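Alanine racemase (Enterococcus faecalis, PDB 3E6E) belongs to the alanine racemase family, enzymes with an N-terminal TIM-barrel-type domain followed by a C-terminal domain rich in beta strands. Local coordinates at residues I166-S171 and G186-V191; A34-V39 and P199-V204; E110-A115 and K159-E164. The protein carries 1 engineered substitution. All blocks are in the same frame, centred on the assembly; numbering follows the deposited sequence.

Overall arrangement
All three contacts lie in the N-terminal barrel domain, on the same side of the chain's centre, and none has a hydrogen bond between its segments. Contacts 1 and 3 are buried: in contact 1 a helix phenylalanine rests on backbone and a threonine methyl, in contact 3 a loop phenylalanine takes a leucine methyl on its face. Contact 2 is partly buried and purely aromatic. Strands 165-167 and 201-203 are neighbours in one parallel sheet, tying contacts 1 and 2 together through backbone hydrogen bonds. Glu164 of contact 3 likewise meets Tyr201 of contact 2 through its backbone. Contact 1 alone includes a residue, His169, whose ring face lies against DCS, whereas contact 3 lies farthest from the chain's centre.

Contact 1 (I166-S171 and G186-V191). With DCS (D-[3-hydroxy-2-methyl-5-phosphonooxymethyl-pyridin-4-ylmethyl]-N,O-cycloserylamide), chain D.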
# COMPACT_ATOMS: atom_id res chain seq x y z
N ILE A 166 26.15 11.79 16.62
CA ILE A 166 26.58 11.72 15.24
C ILE A 166 26.30 10.28 14.83
O ILE A 166 26.27 9.37 15.65
CB ILE A 166 28.11 11.96 15.02
CG1 ILE A 166 28.80 12.23 16.35
CG2 ILE A 166 28.34 13.07 14.03
CD1 ILE A 166 29.26 10.97 17.03
N PHE A 167 26.10 10.08 13.53
CA PHE A 167 25.83 8.76 13.02
C PHE A 167 25.87 8.77 11.50
O PHE A 167 25.84 9.83 10.86
CB PHE A 167 24.45 8.30 13.46
CG PHE A 167 23.34 9.04 12.80
CD1 PHE A 167 22.56 8.44 11.81
CD2 PHE A 167 23.08 10.36 13.14
CE1 PHE A 167 21.54 9.15 11.17
CE2 PHE A 167 22.07 11.07 12.51
CZ PHE A 167 21.29 10.47 11.53
N THR A 168 25.95 7.57 10.95
CA THR A 168 25.91 7.40 9.51
C THR A 168 25.10 6.13 9.23
O THR A 168 24.64 5.45 10.16
CB THR A 168 27.30 7.26 8.91
OG1 THR A 168 27.19 7.42 7.50
CG2 THR A 168 27.88 5.90 9.21
N HIS A 169 24.93 5.79 7.96
CA HIS A 169 24.13 4.63 7.64
C HIS A 169 24.83 3.81 6.58
O HIS A 169 25.35 4.35 5.62
CB HIS A 169 22.75 5.08 7.16
CG HIS A 169 21.79 3.95 6.95
ND1 HIS A 169 21.36 3.13 7.97
CD2 HIS A 169 21.22 3.47 5.81
CE1 HIS A 169 20.57 2.19 7.47
NE2 HIS A 169 20.47 2.38 6.17
N PHE A 170 24.85 2.51 6.76
CA PHE A 170 25.51 1.64 5.79
C PHE A 170 24.58 1.23 4.65
O PHE A 170 23.35 1.17 4.83
CB PHE A 170 26.04 0.42 6.51
CG PHE A 170 27.16 0.72 7.48
CD1 PHE A 170 28.46 0.90 7.01
CD2 PHE A 170 26.91 0.79 8.84
CE1 PHE A 170 29.49 1.14 7.90
CE2 PHE A 170 27.95 1.03 9.74
CZ PHE A 170 29.24 1.20 9.26
N SER A 171 25.16 0.97 3.48
CA SER A 171 24.37 0.58 2.33
C SER A 171 24.61 -0.86 1.90
O SER A 171 23.84 -1.40 1.11
CB SER A 171 24.66 1.49 1.14
OG SER A 171 25.98 1.30 0.64
N GLY A 186 35.61 3.25 7.42
CA GLY A 186 36.81 4.06 7.36
C GLY A 186 36.49 5.55 7.34
O GLY A 186 36.92 6.29 8.22
N ARG A 187 35.71 5.99 6.35
CA ARG A 187 35.34 7.39 6.23
C ARG A 187 34.71 7.93 7.52
O ARG A 187 34.87 9.10 7.85
CB ARG A 187 34.35 7.59 5.07
CG ARG A 187 34.91 7.35 3.67
CD ARG A 187 33.84 7.62 2.60
NE ARG A 187 34.30 7.32 1.24
CZ ARG A 187 33.56 7.47 0.14
NH1 ARG A 187 32.31 7.92 0.24
NH2 ARG A 187 34.06 7.19 -1.05
N PHE A 188 33.99 7.09 8.24
CA PHE A 188 33.35 7.54 9.47
C PHE A 188 34.36 7.61 10.60
O PHE A 188 34.11 8.26 11.62
CB PHE A 188 32.20 6.62 9.88
CG PHE A 188 31.37 7.16 11.00
CD1 PHE A 188 30.59 8.30 10.82
CD2 PHE A 188 31.38 6.56 12.24
CE1 PHE A 188 29.84 8.83 11.86
CE2 PHE A 188 30.64 7.07 13.29
CZ PHE A 188 29.87 8.21 13.11
N LYS A 189 35.49 6.94 10.43
CA LYS A 189 36.52 6.98 11.46
C LYS A 189 37.17 8.35 11.32
O LYS A 189 37.36 9.06 12.31
CB LYS A 189 37.56 5.88 11.26
CG LYS A 189 38.37 5.60 12.51
CD LYS A 189 39.47 4.55 12.34
CE LYS A 189 38.93 3.12 12.19
NZ LYS A 189 38.53 2.74 10.79
N ALA A 190 37.46 8.73 10.08
CA ALA A 190 38.07 10.01 9.79
C ALA A 190 37.25 11.14 10.39
O ALA A 190 37.78 12.00 11.10
CB ALA A 190 38.18 10.20 8.29
N VAL A 191 35.97 11.11 10.11
CA VAL A 191 35.04 12.14 10.58
C VAL A 191 35.17 12.36 12.08
O VAL A 191 35.32 13.51 12.53
CB VAL A 191 33.58 11.76 10.25
CG1 VAL A 191 32.62 12.79 10.83
CG2 VAL A 191 33.39 11.63 8.75
N1 DCS D . 18.85 3.84 10.37
C2 DCS D . 18.48 4.66 9.25
C2A DCS D . 19.12 6.01 9.02
C3 DCS D . 17.52 4.15 8.37
O3 DCS D . 17.11 4.85 7.29
C4 DCS D . 16.95 2.84 8.64
C4A DCS D . 15.91 2.27 7.69
C5 DCS D . 17.39 2.09 9.81
C6 DCS D . 18.32 2.61 10.64
C5A DCS D . 16.86 0.72 10.17
O4P DCS D . 17.29 -0.21 9.17
P DCS D . 16.95 -1.76 9.16
O1P DCS D . 17.54 -2.33 10.36
O2P DCS D . 15.50 -1.93 9.12
O3P DCS D . 17.58 -2.34 7.97
N DCS D . 16.47 2.18 6.28
CA DCS D . 15.70 1.69 5.23
C DCS D . 15.09 2.47 4.20
O DCS D . 15.13 3.83 4.11
ND DCS D . 14.48 1.67 3.37
OG DCS D . 14.65 0.37 3.79
CB DCS D . 15.39 0.39 4.93
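Phe188 meets mainly backbone here: its ring, projecting from helix 179-193, lies against the main chain of Ile166 and Phe167 and, within 166-171, has its closest side-chain contact with Thr168. No hydrogen bond joins the two segments. The ring is turned so that its rim faces the carbonyl carbon of Ile166, while Phe188 CE1 sits 4.0 Å from Phe167 C. Thr168 CG2 lies over one face of the same ring, 4.0 Å from Phe188 CD1. With its OG1 anti to the backbone N (chi1 -166°), Thr168 gives the methyl to the phenyl ring and the hydroxyl to hydrogen bonds with Val133 O and Thr135 OG1. The next residue serves the pocket instead. His169 presents one ring face to the pyridine of DCS, its ND1 3.5 Å from DCS C2, and its NE2 is hydrogen-bonded to Tyr267 OH of the second subunit. A further tie to that subunit is the salt bridge from Arg187 to its Glu263. Carbon contacts join the helix to the end of the strand and the residues after it in a beta-alpha-beta unit (165-167, 179-193, 201-203) of the TIM-barrel-type domain, with the chain after strand 165-167 bringing His169 to the DCS pocket.

Contact 2 (A34-V39 and P199-V204); sequences ALFAVV and PRYVHV
Phe36 and Tyr201 carry this contact, forming a T-shaped stack in which the edge of Phe36 is directed toward the face of Tyr201, with the ring centroids 5.2 Å apart and the planes at 68°, somewhat short of perpendicular. The touch is concentrated at the phenol end of the tyrosine: Phe36 CZ is 3.7 Å from Tyr201 OH, which lies near the plane of the phenyl ring. Tyr201 CG stands anti to its own carbonyl carbon (chi1 -60°), which sends the ring out from its strand toward Phe36.

Among carbon contacts, Phe36 CZ also comes within 3.8 Å of Tyr201 CZ. The opposite face of the tyrosine ring is covered by its neighbour in sequence: Arg200 CG sits 4.0 Å above the ring plane, over its centre, so the phenol is sandwiched between an aliphatic chain and a phenyl edge. Met220, from strand 220-223, packs on Phe36 as well as on His203.

Polar interactions run beside the stack. His203 ND1 is hydrogen-bonded to Arg222 NH1 and its NE2 to His130 ND1, while Val202 N pairs with Asn219 OD1. Strands 34-38 and 201-203 are the first and seventh of the parallel set, and side chains meeting past the eighth strand, 220-223, are what the interior of a closed TIM barrel provides.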
# COMPACT_ATOMS: atom_id res chain seq x y z
N ALA A 34 23.19 1.19 23.58
CA ALA A 34 21.75 1.39 23.65
C ALA A 34 21.03 0.91 22.38
O ALA A 34 21.54 1.02 21.26
CB ALA A 34 21.43 2.85 23.92
N LEU A 35 19.82 0.41 22.58
CA LEU A 35 19.03 -0.08 21.46
C LEU A 35 17.89 0.86 21.16
O LEU A 35 17.02 1.10 22.00
CB LEU A 35 18.48 -1.47 21.78
CG LEU A 35 17.69 -2.20 20.69
CD1 LEU A 35 16.39 -1.47 20.38
CD2 LEU A 35 18.53 -2.27 19.45
N PHE A 36 17.91 1.41 19.96
CA PHE A 36 16.84 2.28 19.55
C PHE A 36 16.04 1.45 18.57
O PHE A 36 16.61 0.74 17.73
CB PHE A 36 17.38 3.56 18.90
CG PHE A 36 17.50 4.72 19.85
CD1 PHE A 36 18.08 4.55 21.10
CD2 PHE A 36 17.06 5.99 19.48
CE1 PHE A 36 18.22 5.63 21.98
CE2 PHE A 36 17.19 7.07 20.36
CZ PHE A 36 17.77 6.88 21.61
N ALA A 37 14.72 1.53 18.69
CA ALA A 37 13.82 0.79 17.82
C ALA A 37 13.20 1.70 16.78
O ALA A 37 12.44 2.61 17.10
CB ALA A 37 12.73 0.11 18.65
N VAL A 38 13.54 1.47 15.52
CA VAL A 38 12.98 2.27 14.43
C VAL A 38 11.64 1.64 14.10
O VAL A 38 11.56 0.46 13.77
CB VAL A 38 13.92 2.26 13.20
CG1 VAL A 38 14.63 0.94 13.10
CG2 VAL A 38 13.14 2.54 11.94
N VAL A 39 10.57 2.44 14.23
CA VAL A 39 9.21 1.97 13.97
C VAL A 39 8.46 2.82 12.96
O VAL A 39 7.25 3.04 13.11
CB VAL A 39 8.38 1.94 15.27
CG1 VAL A 39 9.00 0.99 16.28
CG2 VAL A 39 8.25 3.35 15.83
N PRO A 199 29.33 13.28 21.32
CA PRO A 199 28.07 13.48 22.04
C PRO A 199 27.58 12.23 22.75
O PRO A 199 28.29 11.25 22.85
CB PRO A 199 27.12 13.94 20.94
CG PRO A 199 27.76 13.44 19.63
CD PRO A 199 29.08 12.79 19.96
N ARG A 200 26.35 12.28 23.25
CA ARG A 200 25.77 11.16 23.97
C ARG A 200 25.69 9.92 23.13
O ARG A 200 25.96 8.82 23.61
CB ARG A 200 24.37 11.51 24.46
CG ARG A 200 23.79 10.52 25.48
CD ARG A 200 22.38 10.91 25.89
NE ARG A 200 22.25 12.35 26.16
CZ ARG A 200 21.13 12.95 26.57
NH1 ARG A 200 20.03 12.24 26.78
NH2 ARG A 200 21.12 14.27 26.74
N TYR A 201 25.31 10.09 21.86
CA TYR A 201 25.15 8.96 20.94
C TYR A 201 26.08 8.96 19.73
O TYR A 201 26.25 9.96 19.04
CB TYR A 201 23.70 8.90 20.45
CG TYR A 201 22.69 8.70 21.56
CD1 TYR A 201 21.78 9.71 21.88
CD2 TYR A 201 22.63 7.51 22.26
CE1 TYR A 201 20.82 9.52 22.87
CE2 TYR A 201 21.67 7.31 23.26
CZ TYR A 201 20.77 8.31 23.55
OH TYR A 201 19.79 8.10 24.51
N VAL A 202 26.68 7.80 19.46
CA VAL A 202 27.57 7.65 18.33
C VAL A 202 27.10 6.34 17.71
O VAL A 202 27.48 5.26 18.15
CB VAL A 202 29.03 7.58 18.79
CG1 VAL A 202 29.97 7.65 17.59
CG2 VAL A 202 29.30 8.72 19.76
N HIS A 203 26.26 6.46 16.68
CA HIS A 203 25.67 5.29 16.04
C HIS A 203 25.80 5.14 14.54
O HIS A 203 25.67 6.10 13.78
CB HIS A 203 24.20 5.20 16.43
CG HIS A 203 23.47 6.51 16.37
ND1 HIS A 203 22.72 6.90 15.28
CD2 HIS A 203 23.33 7.49 17.30
CE1 HIS A 203 22.15 8.06 15.54
NE2 HIS A 203 22.50 8.44 16.75
N VAL A 204 26.03 3.90 14.12
CA VAL A 204 26.20 3.58 12.71
C VAL A 204 25.48 2.28 12.36
O VAL A 204 25.13 2.05 11.21
CB VAL A 204 27.69 3.38 12.37
CG1 VAL A 204 28.50 4.54 12.92
CG2 VAL A 204 28.19 2.07 12.96

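Contact 3 (E110-A115 and K159-E164)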
# COMPACT_ATOMS: atom_id res chain seq x y z
N GLU A 110 23.77 25.08 6.19
CA GLU A 110 22.72 26.04 5.89
C GLU A 110 21.54 25.91 6.86
O GLU A 110 21.15 26.89 7.50
CB GLU A 110 22.26 25.87 4.43
CG GLU A 110 22.50 24.49 3.81
CD GLU A 110 23.91 24.30 3.24
OE1 GLU A 110 24.83 23.90 3.99
OE2 GLU A 110 24.11 24.54 2.02
N TRP A 111 20.99 24.70 6.97
CA TRP A 111 19.85 24.42 7.85
C TRP A 111 20.10 24.89 9.29
O TRP A 111 19.33 25.69 9.83
CB TRP A 111 19.56 22.91 7.88
CG TRP A 111 18.21 22.52 8.49
CD1 TRP A 111 17.02 22.42 7.83
CD2 TRP A 111 17.94 22.19 9.86
NE1 TRP A 111 16.02 22.04 8.70
CE2 TRP A 111 16.56 21.89 9.96
CE3 TRP A 111 18.73 22.11 11.02
CZ2 TRP A 111 15.95 21.52 11.16
CZ3 TRP A 111 18.11 21.74 12.22
CH2 TRP A 111 16.74 21.45 12.28
N LEU A 112 21.17 24.39 9.88
CA LEU A 112 21.55 24.73 11.25
C LEU A 112 21.52 26.23 11.56
O LEU A 112 20.86 26.66 12.51
CB LEU A 112 22.95 24.17 11.55
CG LEU A 112 23.06 22.72 12.00
CD1 LEU A 112 24.52 22.28 11.98
CD2 LEU A 112 22.48 22.59 13.40
N GLU A 113 22.25 27.01 10.77
CA GLU A 113 22.30 28.45 10.99
C GLU A 113 20.93 29.08 10.75
O GLU A 113 20.67 30.20 11.20
CB GLU A 113 23.36 29.10 10.10
CG GLU A 113 23.11 29.02 8.61
CD GLU A 113 24.39 29.19 7.83
OE1 GLU A 113 24.33 29.38 6.59
OE2 GLU A 113 25.47 29.12 8.46
N ALA A 114 20.07 28.35 10.06
CA ALA A 114 18.72 28.84 9.79
C ALA A 114 17.81 28.52 10.97
O ALA A 114 17.02 29.37 11.38
CB ALA A 114 18.19 28.19 8.52
N ALA A 115 17.91 27.31 11.51
CA ALA A 115 17.09 26.92 12.64
C ALA A 115 17.41 27.81 13.84
O ALA A 115 16.55 28.14 14.65
CB ALA A 115 17.34 25.45 12.99
N LYS A 159 24.03 27.01 21.39
CA LYS A 159 23.65 26.61 22.74
C LYS A 159 22.15 26.73 22.96
O LYS A 159 21.65 26.45 24.05
CB LYS A 159 24.26 27.55 23.77
CG LYS A 159 23.25 28.14 24.74
CD LYS A 159 22.75 29.49 24.26
CE LYS A 159 23.81 30.57 24.43
NZ LYS A 159 25.07 30.23 23.72
N GLU A 160 21.43 27.16 21.93
CA GLU A 160 20.06 26.77 21.63
C GLU A 160 20.00 25.34 21.11
O GLU A 160 18.93 24.72 21.10
CB GLU A 160 19.44 27.72 20.60
CG GLU A 160 19.16 29.12 21.14
CD GLU A 160 20.06 30.17 20.53
OE1 GLU A 160 19.56 31.28 20.24
OE2 GLU A 160 21.26 29.89 20.34
N PHE A 161 21.14 24.81 20.69
CA PHE A 161 21.23 23.44 20.22
C PHE A 161 21.73 22.59 21.39
O PHE A 161 21.92 23.09 22.49
CB PHE A 161 22.24 23.33 19.07
CG PHE A 161 21.90 24.17 17.87
CD1 PHE A 161 20.80 23.86 17.07
CD2 PHE A 161 22.68 25.26 17.52
CE1 PHE A 161 20.49 24.62 15.95
CE2 PHE A 161 22.38 26.03 16.40
CZ PHE A 161 21.29 25.70 15.62
N LEU A 162 21.92 21.30 21.13
CA LEU A 162 22.46 20.39 22.14
C LEU A 162 23.46 19.41 21.52
O LEU A 162 24.49 19.11 22.11
CB LEU A 162 21.34 19.63 22.83
CG LEU A 162 21.76 18.46 23.72
CD1 LEU A 162 22.81 18.90 24.72
CD2 LEU A 162 20.55 17.87 24.44
N TRP A 163 23.13 18.92 20.33
CA TRP A 163 23.93 17.88 19.68
C TRP A 163 24.01 16.52 20.36
O TRP A 163 25.03 16.18 20.97
CB TRP A 163 25.36 18.37 19.46
CG TRP A 163 26.21 17.41 18.69
CD1 TRP A 163 25.82 16.64 17.63
CD2 TRP A 163 27.59 17.10 18.91
NE1 TRP A 163 26.87 15.88 17.18
CE2 TRP A 163 27.97 16.15 17.95
CE3 TRP A 163 28.55 17.55 19.83
CZ2 TRP A 163 29.27 15.63 17.88
CZ3 TRP A 163 29.83 17.03 19.76
CH2 TRP A 163 30.18 16.09 18.79
N GLU A 164 22.94 15.75 20.26
CA GLU A 164 22.81 14.51 20.98
C GLU A 164 23.71 13.45 20.39
O GLU A 164 24.08 12.50 21.08
CB GLU A 164 21.37 14.04 20.94
CG GLU A 164 20.78 13.79 22.29
CD GLU A 164 19.30 13.57 22.20
OE1 GLU A 164 18.88 12.58 21.57
OE2 GLU A 164 18.56 14.42 22.76
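Phe161 has CG anti to its carbonyl carbon (chi1 -60°), which carries the ring from the loop over to helix 109-117, and Leu112 has CD1 anti to its CA (chi2 169°), which leaves the other methyl, CD2, to meet that ring. The methyl comes down on one face of the phenyl ring. CD2 of Leu112 lies 4.2 Å from the centroid of the Phe161 ring and 25° off its normal, a CH-pi contact displaced toward the rim, where Phe161 CE1 is 3.8 Å away from that methyl.

The ring also reaches the helix backbone. Phe161 CZ approaches Leu112 O to 3.3 Å, so the far end of the phenyl group sits beside a main-chain carbonyl. Nearly one turn further along the helix, Ala115 faces the ring edge, its CB 4.4 Å from Phe161 CE1. That same Ala115 CB lies over one face of the Trp111 indole, whose NE1 is hydrogen-bonded to Val89 O.

Val155 of helix 145-158 touches both Leu112 and Phe161, and Leu116 adds to the hydrophobic cluster around the ring. Lys159, with positive phi, is where the chain leaves helical geometry after that second helix, and the loop then runs toward strand 165-167. The contact therefore ties a helix to the loop following another helix, apolar packing of the kind found in the outer helical layer of a TIM-barrel-type alpha/beta domain.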